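Local atomic coordinates of dimethyl-sulfide monooxygenase (Hyphomicrobium sulfonivorans, PDB entry 6AK1), a protein that oxidises dimethyl sulfide to methanethiol and formaldehyde with NADH and oxygen, using FMN as cofactor, as the first step of dimethyl sulfide degradation. Residues A[240-245]-A[445-450]; A[167-172]-A[222-227]; A[129-134]-A[429-434]; A[436-439]-A[443-446]; A[257-262]-A[270-275]. All blocks are in the same frame, centred on the assembly; numbering follows the deposited sequence.

Interaction 1: residues A[240-245]-A[445-450]; sequences NAEGMF and STHPAA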
# COMPACT_ATOMS: atom_id res chain seq x y z
N ASN A 240 6.94 12.70 0.52
CA ASN A 240 7.51 11.48 1.11
C ASN A 240 7.42 10.24 0.24
O ASN A 240 8.30 9.38 0.34
CB ASN A 240 6.81 11.18 2.44
CG ASN A 240 7.08 12.22 3.49
OD1 ASN A 240 8.16 12.26 4.08
ND2 ASN A 240 6.11 13.10 3.71
N ALA A 241 6.41 10.13 -0.62
CA ALA A 241 6.12 8.87 -1.30
C ALA A 241 7.23 8.51 -2.28
O ALA A 241 7.66 9.34 -3.08
CB ALA A 241 4.78 8.94 -2.03
N GLU A 242 7.68 7.26 -2.22
CA GLU A 242 8.43 6.69 -3.33
C GLU A 242 7.54 5.87 -4.26
O GLU A 242 7.83 5.79 -5.45
CB GLU A 242 9.58 5.83 -2.81
CG GLU A 242 10.51 6.61 -1.87
CD GLU A 242 11.58 5.73 -1.23
OE1 GLU A 242 12.70 5.64 -1.79
OE2 GLU A 242 11.30 5.14 -0.16
N GLY A 243 6.47 5.28 -3.74
CA GLY A 243 5.41 4.71 -4.54
C GLY A 243 4.10 5.36 -4.11
O GLY A 243 3.85 5.49 -2.91
N MET A 244 3.29 5.82 -5.06
CA MET A 244 2.02 6.46 -4.72
C MET A 244 0.88 5.65 -5.33
O MET A 244 0.90 5.34 -6.52
CB MET A 244 1.97 7.91 -5.20
CG MET A 244 0.96 8.73 -4.42
SD MET A 244 0.94 10.47 -4.90
CE MET A 244 2.58 10.96 -4.37
N PHE A 245 -0.10 5.32 -4.49
CA PHE A 245 -1.19 4.43 -4.85
C PHE A 245 -2.43 5.30 -5.08
O PHE A 245 -2.92 5.95 -4.15
CB PHE A 245 -1.40 3.40 -3.73
CG PHE A 245 -2.51 2.42 -3.96
CD1 PHE A 245 -2.97 2.13 -5.25
CD2 PHE A 245 -3.10 1.77 -2.89
CE1 PHE A 245 -4.00 1.21 -5.46
CE2 PHE A 245 -4.13 0.85 -3.09
CZ PHE A 245 -4.58 0.57 -4.37
N SER A 445 18.99 11.53 -2.62
CA SER A 445 19.44 12.67 -1.81
C SER A 445 18.39 13.78 -1.74
O SER A 445 18.43 14.58 -0.80
CB SER A 445 20.75 13.23 -2.36
OG SER A 445 20.53 13.77 -3.65
N THR A 446 17.45 13.83 -2.68
CA THR A 446 16.34 14.77 -2.64
C THR A 446 15.16 14.27 -1.80
O THR A 446 14.19 15.01 -1.63
CB THR A 446 15.84 15.09 -4.06
OG1 THR A 446 15.31 13.90 -4.67
CG2 THR A 446 16.97 15.65 -4.93
N HIS A 447 15.23 13.02 -1.29
CA HIS A 447 14.14 12.54 -0.45
C HIS A 447 14.28 13.12 0.95
O HIS A 447 15.40 13.25 1.44
CB HIS A 447 14.14 11.01 -0.38
CG HIS A 447 12.94 10.43 0.30
ND1 HIS A 447 12.83 10.38 1.68
CD2 HIS A 447 11.79 9.92 -0.19
CE1 HIS A 447 11.66 9.86 2.00
NE2 HIS A 447 11.01 9.58 0.88
N PRO A 448 13.18 13.49 1.61
CA PRO A 448 13.30 14.13 2.93
C PRO A 448 14.02 13.28 3.96
O PRO A 448 14.60 13.85 4.90
CB PRO A 448 11.85 14.40 3.34
CG PRO A 448 11.01 13.51 2.45
CD PRO A 448 11.77 13.38 1.17
N ALA A 449 14.03 11.95 3.82
CA ALA A 449 14.79 11.11 4.74
C ALA A 449 16.29 11.34 4.62
O ALA A 449 17.03 11.19 5.61
CB ALA A 449 14.46 9.63 4.50
N ALA A 450 16.77 11.70 3.43
CA ALA A 450 18.21 11.85 3.20
C ALA A 450 18.84 12.98 4.02
O ALA A 450 20.05 12.98 4.21
CB ALA A 450 18.47 12.09 1.71
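N240 and E242 sit where helix 232-240 turns into strand 243-246 of the TIM barrel, and there they meet H447 and P448 of the C-terminal tail. One hydrogen bond crosses the contact. H447 NE2 donates to N240 O over 2.8 Å with an N-H...O angle of 147°. The carbonyl oxygen lies at the imidazole edge, tilted 19° out of the ring plane. The ring reaches it because CG of H447 is anti to its backbone N (chi1 -172°). The other ring nitrogen accepts from a backbone N-H two residues further on: A449 N to H447 ND1 is 2.9 Å. Both ring nitrogens are thus used, which fixes the rotation of the ring. The E242 side chain runs at about a right angle to that of H447, and E242 CG lies 3.9 Å from H447 CD2. The E242 carboxylate itself turns to R432, with which it forms a salt bridge, and to I224 N. P448 CG also touches N240 OD1 at 3.5 Å, an oxygen that is hydrogen-bonded to Y169. The contact is buried. Helix 157-174 borders it through Y169, which touches P448 and A449, and strand 223-227 runs beside strand 243-246.

Interaction 2: residues A[167-172]-A[222-227]; sequences VMYKLW and PVIFQA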
# COMPACT_ATOMS: atom_id res chain seq x y z
N VAL A 167 10.60 12.00 12.92
CA VAL A 167 11.10 11.09 13.95
C VAL A 167 11.56 9.77 13.34
O VAL A 167 12.67 9.29 13.62
CB VAL A 167 10.01 10.84 15.02
CG1 VAL A 167 10.42 9.70 15.95
CG2 VAL A 167 9.71 12.13 15.81
N MET A 168 10.71 9.16 12.49
CA MET A 168 11.05 7.89 11.85
C MET A 168 12.34 8.01 11.05
O MET A 168 13.23 7.16 11.15
CB MET A 168 9.92 7.42 10.91
CG MET A 168 8.54 7.39 11.51
SD MET A 168 8.40 6.13 12.78
CE MET A 168 8.13 4.65 11.81
N TYR A 169 12.45 9.06 10.21
CA TYR A 169 13.65 9.26 9.39
C TYR A 169 14.90 9.48 10.26
O TYR A 169 16.00 9.03 9.90
CB TYR A 169 13.44 10.43 8.44
CG TYR A 169 12.33 10.27 7.40
CD1 TYR A 169 11.92 9.01 6.95
CD2 TYR A 169 11.71 11.38 6.86
CE1 TYR A 169 10.91 8.88 5.99
CE2 TYR A 169 10.70 11.26 5.90
CZ TYR A 169 10.31 10.01 5.47
OH TYR A 169 9.30 9.91 4.53
N LYS A 170 14.76 10.19 11.38
CA LYS A 170 15.91 10.39 12.26
C LYS A 170 16.38 9.08 12.86
O LYS A 170 17.58 8.80 12.91
CB LYS A 170 15.56 11.38 13.38
CG LYS A 170 15.42 12.82 12.92
CD LYS A 170 15.05 13.76 14.08
CE LYS A 170 14.85 15.21 13.60
NZ LYS A 170 14.40 16.10 14.71
N LEU A 171 15.44 8.24 13.30
CA LEU A 171 15.81 6.96 13.88
C LEU A 171 16.49 6.06 12.85
O LEU A 171 17.55 5.49 13.12
CB LEU A 171 14.57 6.28 14.46
CG LEU A 171 13.96 7.00 15.67
CD1 LEU A 171 12.56 6.48 15.97
CD2 LEU A 171 14.88 6.87 16.90
N TRP A 172 15.91 5.99 11.64
CA TRP A 172 16.39 5.05 10.61
C TRP A 172 17.68 5.51 9.95
O TRP A 172 18.57 4.69 9.69
CB TRP A 172 15.31 4.87 9.54
CG TRP A 172 14.13 4.01 9.93
CD1 TRP A 172 14.13 2.96 10.81
CD2 TRP A 172 12.79 4.13 9.44
NE1 TRP A 172 12.87 2.42 10.89
CE2 TRP A 172 12.03 3.12 10.06
CE3 TRP A 172 12.16 5.00 8.54
CZ2 TRP A 172 10.66 2.95 9.80
CZ3 TRP A 172 10.79 4.83 8.28
CH2 TRP A 172 10.06 3.80 8.92
N PRO A 222 12.49 1.93 5.01
CA PRO A 222 11.72 1.12 4.06
C PRO A 222 11.17 2.00 2.94
O PRO A 222 11.00 3.21 3.11
CB PRO A 222 10.60 0.53 4.91
CG PRO A 222 10.52 1.45 6.11
CD PRO A 222 11.90 1.92 6.36
N VAL A 223 10.91 1.38 1.79
CA VAL A 223 10.27 2.09 0.70
C VAL A 223 8.98 2.70 1.22
O VAL A 223 8.19 2.02 1.89
CB VAL A 223 10.02 1.16 -0.50
CG1 VAL A 223 9.28 1.91 -1.60
CG2 VAL A 223 11.33 0.61 -1.04
N ILE A 224 8.77 3.98 0.94
CA ILE A 224 7.58 4.68 1.44
C ILE A 224 6.48 4.59 0.39
O ILE A 224 6.63 5.11 -0.72
CB ILE A 224 7.90 6.13 1.79
CG1 ILE A 224 9.13 6.20 2.72
CG2 ILE A 224 6.70 6.76 2.45
CD1 ILE A 224 8.92 5.53 4.09
N PHE A 225 5.38 3.92 0.74
CA PHE A 225 4.17 3.92 -0.07
C PHE A 225 3.14 4.83 0.59
O PHE A 225 3.05 4.90 1.82
CB PHE A 225 3.57 2.52 -0.22
CG PHE A 225 4.37 1.58 -1.09
CD1 PHE A 225 5.43 2.04 -1.86
CD2 PHE A 225 4.05 0.23 -1.15
CE1 PHE A 225 6.15 1.17 -2.66
CE2 PHE A 225 4.77 -0.65 -1.96
CZ PHE A 225 5.81 -0.18 -2.71
N GLN A 226 2.36 5.53 -0.23
CA GLN A 226 1.31 6.41 0.27
C GLN A 226 0.17 6.47 -0.73
O GLN A 226 0.38 6.35 -1.93
CB GLN A 226 1.79 7.84 0.52
CG GLN A 226 2.74 7.97 1.65
CD GLN A 226 3.24 9.38 1.79
OE1 GLN A 226 4.25 9.74 1.20
NE2 GLN A 226 2.54 10.17 2.58
N ALA A 227 -1.03 6.68 -0.21
CA ALA A 227 -2.19 6.89 -1.05
C ALA A 227 -2.18 8.31 -1.59
O ALA A 227 -1.80 9.25 -0.88
CB ALA A 227 -3.47 6.63 -0.27
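The hydroxyl of Y169 is hydrogen-bonded to OD1 of N240. The same oxygen rests against I224, with Y169 OH to I224 CG1 at 4.1 Å. The two side chains come from opposite directions, one from helix 157-174 and one from strand 223-227. I224 CD1 meets the edge of the phenol ring near its plane, 4.3 Å from Y169 CE1. CG of Y169 lies beside its backbone N (chi1 -63°), and the ring extends from the helix toward the strand. One helical turn on, W172 packs on P222 by a CH-pi contact. P222 CD is 3.5 Å from the centroid of the six-membered ring of W172 and 6° off its normal. P222 CG adds a touch to W172 CH2 at 3.7 Å. M168 O lies 3.1 Å above the opposite face of the W172 indole, toward the rim, so proline and helix backbone flank the ring. The indole NE1 bonds to A116 O of helix 112-126, which fixes the rotation of the ring. This is the usual cover of a TIM barrel strand by an outer helix. No hydrogen bond joins the two segments. Their contact is apolar, and the polar ends of Y169 and W172 are satisfied by other parts of the barrel.

Interaction 3: residues A[129-134]-A[429-434]; sequences RVAWNV and GSLRRK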
# COMPACT_ATOMS: atom_id res chain seq x y z
N ARG A 129 13.43 -5.94 1.65
CA ARG A 129 12.34 -6.10 0.70
C ARG A 129 11.01 -5.59 1.24
O ARG A 129 9.95 -6.02 0.76
CB ARG A 129 12.22 -7.56 0.27
CG ARG A 129 13.37 -8.06 -0.59
CD ARG A 129 13.05 -9.45 -1.12
NE ARG A 129 13.24 -10.49 -0.11
CZ ARG A 129 12.50 -11.60 -0.04
NH1 ARG A 129 11.48 -11.78 -0.88
NH2 ARG A 129 12.75 -12.51 0.90
N VAL A 130 11.02 -4.67 2.19
CA VAL A 130 9.80 -4.19 2.81
C VAL A 130 9.50 -2.79 2.30
O VAL A 130 10.41 -1.98 2.06
CB VAL A 130 9.88 -4.22 4.35
CG1 VAL A 130 10.92 -3.24 4.86
CG2 VAL A 130 8.51 -3.90 4.96
N ALA A 131 8.22 -2.52 2.11
CA ALA A 131 7.71 -1.18 1.88
C ALA A 131 6.71 -0.87 2.98
O ALA A 131 5.96 -1.75 3.41
CB ALA A 131 7.06 -1.05 0.51
N TRP A 132 6.70 0.38 3.43
CA TRP A 132 5.78 0.84 4.46
C TRP A 132 4.69 1.66 3.78
O TRP A 132 4.97 2.74 3.24
CB TRP A 132 6.51 1.67 5.52
CG TRP A 132 5.57 2.30 6.52
CD1 TRP A 132 4.32 1.85 6.87
CD2 TRP A 132 5.79 3.49 7.28
NE1 TRP A 132 3.77 2.67 7.81
CE2 TRP A 132 4.65 3.68 8.09
CE3 TRP A 132 6.86 4.40 7.38
CZ2 TRP A 132 4.54 4.76 8.97
CZ3 TRP A 132 6.75 5.46 8.26
CH2 TRP A 132 5.59 5.64 9.05
N ASN A 133 3.46 1.17 3.81
CA ASN A 133 2.33 1.94 3.31
C ASN A 133 1.80 2.80 4.45
O ASN A 133 1.12 2.31 5.35
CB ASN A 133 1.26 1.01 2.74
CG ASN A 133 0.03 1.77 2.27
OD1 ASN A 133 0.14 2.76 1.54
ND2 ASN A 133 -1.14 1.34 2.71
N VAL A 134 2.11 4.10 4.39
CA VAL A 134 1.80 5.06 5.43
C VAL A 134 0.34 5.50 5.33
O VAL A 134 -0.04 6.17 4.38
CB VAL A 134 2.74 6.28 5.32
CG1 VAL A 134 2.53 7.24 6.47
CG2 VAL A 134 4.17 5.81 5.21
N GLY A 429 19.16 -6.68 -5.72
CA GLY A 429 19.24 -5.68 -4.67
C GLY A 429 17.93 -5.50 -3.93
O GLY A 429 16.95 -6.24 -4.11
N SER A 430 17.92 -4.47 -3.10
CA SER A 430 16.78 -4.17 -2.25
C SER A 430 15.57 -3.76 -3.09
O SER A 430 15.66 -3.47 -4.29
CB SER A 430 17.14 -3.06 -1.28
OG SER A 430 17.42 -1.85 -1.99
N LEU A 431 14.41 -3.74 -2.43
CA LEU A 431 13.19 -3.28 -3.09
C LEU A 431 13.35 -1.87 -3.63
O LEU A 431 12.92 -1.56 -4.75
CB LEU A 431 12.01 -3.37 -2.11
CG LEU A 431 10.65 -2.94 -2.67
CD1 LEU A 431 10.29 -3.75 -3.91
CD2 LEU A 431 9.57 -3.09 -1.60
N ARG A 432 14.00 -0.98 -2.86
CA ARG A 432 14.22 0.37 -3.36
C ARG A 432 15.11 0.36 -4.59
O ARG A 432 14.90 1.14 -5.53
CB ARG A 432 14.82 1.27 -2.28
CG ARG A 432 15.02 2.69 -2.81
CD ARG A 432 15.42 3.71 -1.75
NE ARG A 432 14.36 3.97 -0.78
CZ ARG A 432 14.43 3.57 0.48
NH1 ARG A 432 13.44 3.84 1.31
NH2 ARG A 432 15.50 2.92 0.91
N ARG A 433 16.13 -0.51 -4.61
CA ARG A 433 16.97 -0.59 -5.80
C ARG A 433 16.16 -1.07 -7.00
O ARG A 433 16.29 -0.53 -8.10
CB ARG A 433 18.17 -1.50 -5.55
CG ARG A 433 19.18 -1.47 -6.67
CD ARG A 433 20.49 -2.15 -6.30
NE ARG A 433 21.54 -1.83 -7.25
CZ ARG A 433 21.69 -2.41 -8.44
NH1 ARG A 433 20.86 -3.38 -8.83
NH2 ARG A 433 22.68 -2.03 -9.24
N LYS A 434 15.30 -2.07 -6.79
CA LYS A 434 14.47 -2.58 -7.87
C LYS A 434 13.48 -1.53 -8.38
O LYS A 434 13.27 -1.41 -9.60
CB LYS A 434 13.73 -3.83 -7.41
CG LYS A 434 14.60 -5.06 -7.22
CD LYS A 434 14.03 -5.96 -6.10
CE LYS A 434 14.40 -7.43 -6.29
NZ LYS A 434 15.83 -7.76 -6.08
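L431 makes the apolar contact. With its CG anti to the backbone N (chi1 -179°), the branch carries CD2 toward A131, and L431 CD2 lies 3.9 Å from A131 CB. The same methyl rests against backbone oxygens of the strand, with L431 CD2 to R129 O at 3.8 Å and to V130 O at 3.9 Å. L431 CB lies 3.9 Å from R129 CA. The leucine thus lies along the backbone where strand 130-135 begins.

No hydrogen bond joins the two segments. The polar bonds form within 429-434 and shape the start of helix 431-435. S430 is the N-cap: R433 N donates to S430 OG over 3.2 Å. K434 reaches back along the helix, and K434 NZ donates to G429 O over 2.7 Å. The same ammonium group also bonds to K427 O, so two carbonyls hold it. G429 has a positive phi of 111°, which suits glycine.

The charged ends turn to other partners. The guanidinium group of R129 leads away from the helix and bonds to V99 O, A93 O and T96 OG1. R432 forms a salt bridge with E242 and also bonds to T221 O and G441 O.

A131 also packs on V223 and F225 of the neighbouring strand, while W132 faces helices 112-126 and 157-174 on the outside. The short helix lies at the end of the barrel where the strands start. This is consistent with a plug of the N-terminal mouth of a TIM barrel, and with flavin binding at the other end, as in the luciferase-like family.

Interaction 4: residues A[436-439]-A[443-446]; sequences IGTN and VEST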
# COMPACT_ATOMS: atom_id res chain seq x y z
N ILE A 436 13.02 2.13 -7.34
CA ILE A 436 13.46 3.51 -7.54
C ILE A 436 14.79 3.57 -8.29
O ILE A 436 15.01 4.49 -9.09
CB ILE A 436 13.54 4.22 -6.18
CG1 ILE A 436 12.16 4.24 -5.52
CG2 ILE A 436 14.08 5.64 -6.34
CD1 ILE A 436 11.15 5.11 -6.27
N GLY A 437 15.67 2.61 -8.07
CA GLY A 437 16.88 2.53 -8.86
C GLY A 437 18.11 3.15 -8.25
O GLY A 437 19.16 3.17 -8.91
N THR A 438 18.05 3.67 -7.02
CA THR A 438 19.28 4.11 -6.37
C THR A 438 20.22 2.92 -6.27
O THR A 438 19.79 1.79 -6.07
CB THR A 438 18.99 4.70 -4.99
OG1 THR A 438 18.27 3.75 -4.20
CG2 THR A 438 18.17 5.99 -5.11
N ASN A 439 21.51 3.17 -6.47
CA ASN A 439 22.42 2.04 -6.59
C ASN A 439 22.64 1.33 -5.26
O ASN A 439 22.85 0.12 -5.24
CB ASN A 439 23.76 2.48 -7.19
CG ASN A 439 24.64 1.29 -7.57
OD1 ASN A 439 24.23 0.43 -8.35
ND2 ASN A 439 25.85 1.25 -7.02
N VAL A 443 17.62 6.01 0.12
CA VAL A 443 16.79 7.06 -0.47
C VAL A 443 17.62 8.01 -1.34
O VAL A 443 18.81 8.23 -1.12
CB VAL A 443 16.07 7.85 0.63
CG1 VAL A 443 14.91 7.02 1.23
CG2 VAL A 443 17.09 8.30 1.72
N GLU A 444 16.96 8.57 -2.36
CA GLU A 444 17.54 9.65 -3.14
C GLU A 444 17.93 10.81 -2.23
O GLU A 444 17.28 11.07 -1.21
CB GLU A 444 16.54 10.16 -4.18
CG GLU A 444 16.31 9.24 -5.35
CD GLU A 444 15.55 9.94 -6.44
OE1 GLU A 444 14.35 10.26 -6.23
OE2 GLU A 444 16.15 10.22 -7.50
N SER A 445 18.99 11.53 -2.62
CA SER A 445 19.44 12.67 -1.81
C SER A 445 18.39 13.78 -1.74
O SER A 445 18.43 14.58 -0.80
CB SER A 445 20.75 13.23 -2.36
OG SER A 445 20.53 13.77 -3.65
N THR A 446 17.45 13.83 -2.68
CA THR A 446 16.34 14.77 -2.64
C THR A 446 15.16 14.27 -1.80
O THR A 446 14.19 15.01 -1.63
CB THR A 446 15.84 15.09 -4.06
OG1 THR A 446 15.31 13.90 -4.67
CG2 THR A 446 16.97 15.65 -4.93
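The peptide joining V443 to E444 is a flat group in this contact, and the T438 methyl lies over one of its faces. T438 CG2 is 4.0 Å from E444 N and 4.3 Å from V443 C. The other flat group, the E444 carboxylate, turns away to S274, where its OE1 is hydrogen-bonded to the serine OG.

The closest touch is between aliphatic carbons: T438 CG2 to E444 CG is 3.8 Å. The two side chains meet at a slant. I436 adds a second methyl, with I436 CG2 to E444 CG at 4.3 Å. The methylene of E444 is therefore met by two branched side chains. From CG the glutamate chain runs on extended (chi2 -168°) and carries its carboxylate past them toward S274.

T438 OG1 is hydrogen-bonded to R442 O. This bond is consistent with the rotation of the side chain, which has OG1 between the backbone N and the carbonyl carbon (chi1 55°). CG2 is then left to face the returning chain.

The chain reverses after helix 431-435. G437 is the first residue to leave helical backbone angles, with a positive phi of 96°. A probable hydrogen bond from G437 N to R432 O secures the exit. V443 and I436 both pack on E242, next to strand 243-246. No hydrogen bond joins the two segments; packing and the T438 bond to R442 O hold this irregular loop. It carries the chain on from helix 431-435, beside the start of strand 243-246 of the TIM barrel.

Interaction 5: residues A[257-262]-A[270-275]; sequences ITTDIR and RSRDSI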
# COMPACT_ATOMS: atom_id res chain seq x y z
N ILE A 257 -4.22 13.53 -13.04
CA ILE A 257 -3.77 13.10 -11.71
C ILE A 257 -2.25 12.92 -11.70
O ILE A 257 -1.56 13.44 -10.82
CB ILE A 257 -4.51 11.83 -11.27
CG1 ILE A 257 -5.96 12.14 -10.92
CG2 ILE A 257 -3.83 11.20 -10.06
CD1 ILE A 257 -6.78 10.92 -10.47
N THR A 258 -1.71 12.21 -12.69
CA THR A 258 -0.28 11.88 -12.66
C THR A 258 0.59 13.06 -13.05
O THR A 258 1.71 13.19 -12.55
CB THR A 258 0.03 10.69 -13.57
OG1 THR A 258 -0.25 11.01 -14.94
CG2 THR A 258 -0.79 9.48 -13.13
N THR A 259 0.11 13.92 -13.96
CA THR A 259 0.80 15.17 -14.24
C THR A 259 0.85 16.06 -12.99
O THR A 259 1.89 16.63 -12.67
CB THR A 259 0.11 15.91 -15.40
OG1 THR A 259 0.19 15.11 -16.58
CG2 THR A 259 0.76 17.26 -15.65
N ASP A 260 -0.28 16.15 -12.26
CA ASP A 260 -0.31 16.94 -11.03
C ASP A 260 0.65 16.38 -9.97
O ASP A 260 1.37 17.14 -9.31
CB ASP A 260 -1.73 17.02 -10.47
CG ASP A 260 -2.62 17.99 -11.25
OD1 ASP A 260 -2.07 18.76 -12.07
OD2 ASP A 260 -3.85 17.99 -11.03
N ILE A 261 0.65 15.06 -9.78
CA ILE A 261 1.52 14.46 -8.76
C ILE A 261 2.98 14.76 -9.07
O ILE A 261 3.75 15.12 -8.18
CB ILE A 261 1.26 12.94 -8.65
CG1 ILE A 261 -0.01 12.68 -7.83
CG2 ILE A 261 2.47 12.21 -8.06
CD1 ILE A 261 -0.60 11.29 -8.05
N ARG A 262 3.37 14.64 -10.35
CA ARG A 262 4.77 14.89 -10.70
C ARG A 262 5.11 16.38 -10.66
O ARG A 262 6.27 16.73 -10.42
CB ARG A 262 5.08 14.28 -12.07
CG ARG A 262 4.84 12.76 -12.14
CD ARG A 262 5.44 12.09 -13.39
NE ARG A 262 4.81 10.80 -13.66
CZ ARG A 262 5.15 9.65 -13.07
NH1 ARG A 262 6.12 9.62 -12.16
NH2 ARG A 262 4.50 8.54 -13.39
N ARG A 270 12.08 17.31 -5.73
CA ARG A 270 12.39 15.99 -6.25
C ARG A 270 12.22 15.99 -7.77
O ARG A 270 11.84 16.99 -8.37
CB ARG A 270 11.51 14.95 -5.57
CG ARG A 270 11.41 15.12 -4.05
CD ARG A 270 10.35 14.18 -3.43
NE ARG A 270 10.70 12.76 -3.53
CZ ARG A 270 9.85 11.77 -3.30
NH1 ARG A 270 8.60 12.05 -2.96
NH2 ARG A 270 10.23 10.50 -3.41
N SER A 271 12.51 14.85 -8.39
CA SER A 271 12.32 14.66 -9.82
C SER A 271 10.91 14.17 -10.12
O SER A 271 10.23 13.59 -9.27
CB SER A 271 13.32 13.65 -10.38
OG SER A 271 14.64 14.05 -10.10
N ARG A 272 10.49 14.37 -11.38
CA ARG A 272 9.19 13.86 -11.81
C ARG A 272 9.14 12.33 -11.75
O ARG A 272 8.06 11.76 -11.55
CB ARG A 272 8.87 14.36 -13.21
CG ARG A 272 8.92 15.87 -13.32
CD ARG A 272 8.46 16.36 -14.70
NE ARG A 272 7.03 16.15 -14.92
CZ ARG A 272 6.08 16.93 -14.43
NH1 ARG A 272 6.39 17.98 -13.67
NH2 ARG A 272 4.80 16.67 -14.68
N ASP A 273 10.28 11.66 -11.91
CA ASP A 273 10.33 10.21 -11.85
C ASP A 273 10.74 9.67 -10.48
O ASP A 273 11.05 8.49 -10.35
CB ASP A 273 11.28 9.67 -12.94
CG ASP A 273 12.72 10.10 -12.74
OD1 ASP A 273 12.97 11.07 -12.00
OD2 ASP A 273 13.62 9.45 -13.33
N SER A 274 10.75 10.52 -9.45
CA SER A 274 11.09 10.09 -8.10
C SER A 274 9.97 9.29 -7.45
O SER A 274 10.23 8.54 -6.50
CB SER A 274 11.42 11.30 -7.22
OG SER A 274 12.64 11.91 -7.63
N ILE A 275 8.74 9.46 -7.92
CA ILE A 275 7.57 8.77 -7.38
C ILE A 275 7.07 7.82 -8.45
O ILE A 275 6.86 8.23 -9.60
CB ILE A 275 6.47 9.77 -6.99
CG1 ILE A 275 7.04 10.88 -6.10
CG2 ILE A 275 5.30 9.05 -6.32
CD1 ILE A 275 5.99 11.93 -5.69
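R262 reaches across to segment 270-275 with its NH1. R262 NH1 donates to R272 O over 3.0 Å with an N-H...O angle of 161°, and the oxygen lies in the guanidinium plane. The same NH1 of R262 makes a weak second bond to I275 O, also 3.0 Å long. R262 gets there by an extended chain from CG to NE. R272 lies back over the helix: its guanidinium face rests on the CB of R262, with R262 CB to R272 NH2 at 3.6 Å. A bend at chi3 (69°) turns it that way. The two guanidinium groups point to different places, and R262 NE and R272 NE are 5.9 Å apart. I261 CG2 also touches I275 CD1 at 4.3 Å.

The segments belong to a beta-alpha-beta crossover of the TIM barrel, in which strand 243-246, helix 251-267 and strand 276-284 follow one another. The return from helix to strand includes a type I beta turn from S271 to S274. S274 N bonds to S271 O, and S271 N bonds to S274 OG over 3.0 Å.

Further out, D392 and G390 O hold R262 NH2, so both ends of that guanidinium group are engaged. E266 and N263 bind R272 NH1 and keep the group on the helix. I261 and I275 both pack on M244 of strand 243-246.

How the interactions relate
Four of the five contacts reach the parallel barrel sheet or its crossovers, and interaction 4 lies within the tail. Strands 130-135, 223-227 and 243-246 are neighbours and carry interactions 3, 2 and 1 in that order. Centres of interactions 1 and 2 are about 8 Å apart, those of 2 and 3 about 11 Å. Interaction 5 is nested in the loop closed by interaction 1, and interaction 2 in that closed by interaction 3. Interactions 1 and 3 cross along the chain and are joined by the salt bridge of E242 to R432. Interactions 1 and 4 share S445 and T446. The chain after the barrel packs near strands 130-135 and 243-246, consistent with a bracing tail.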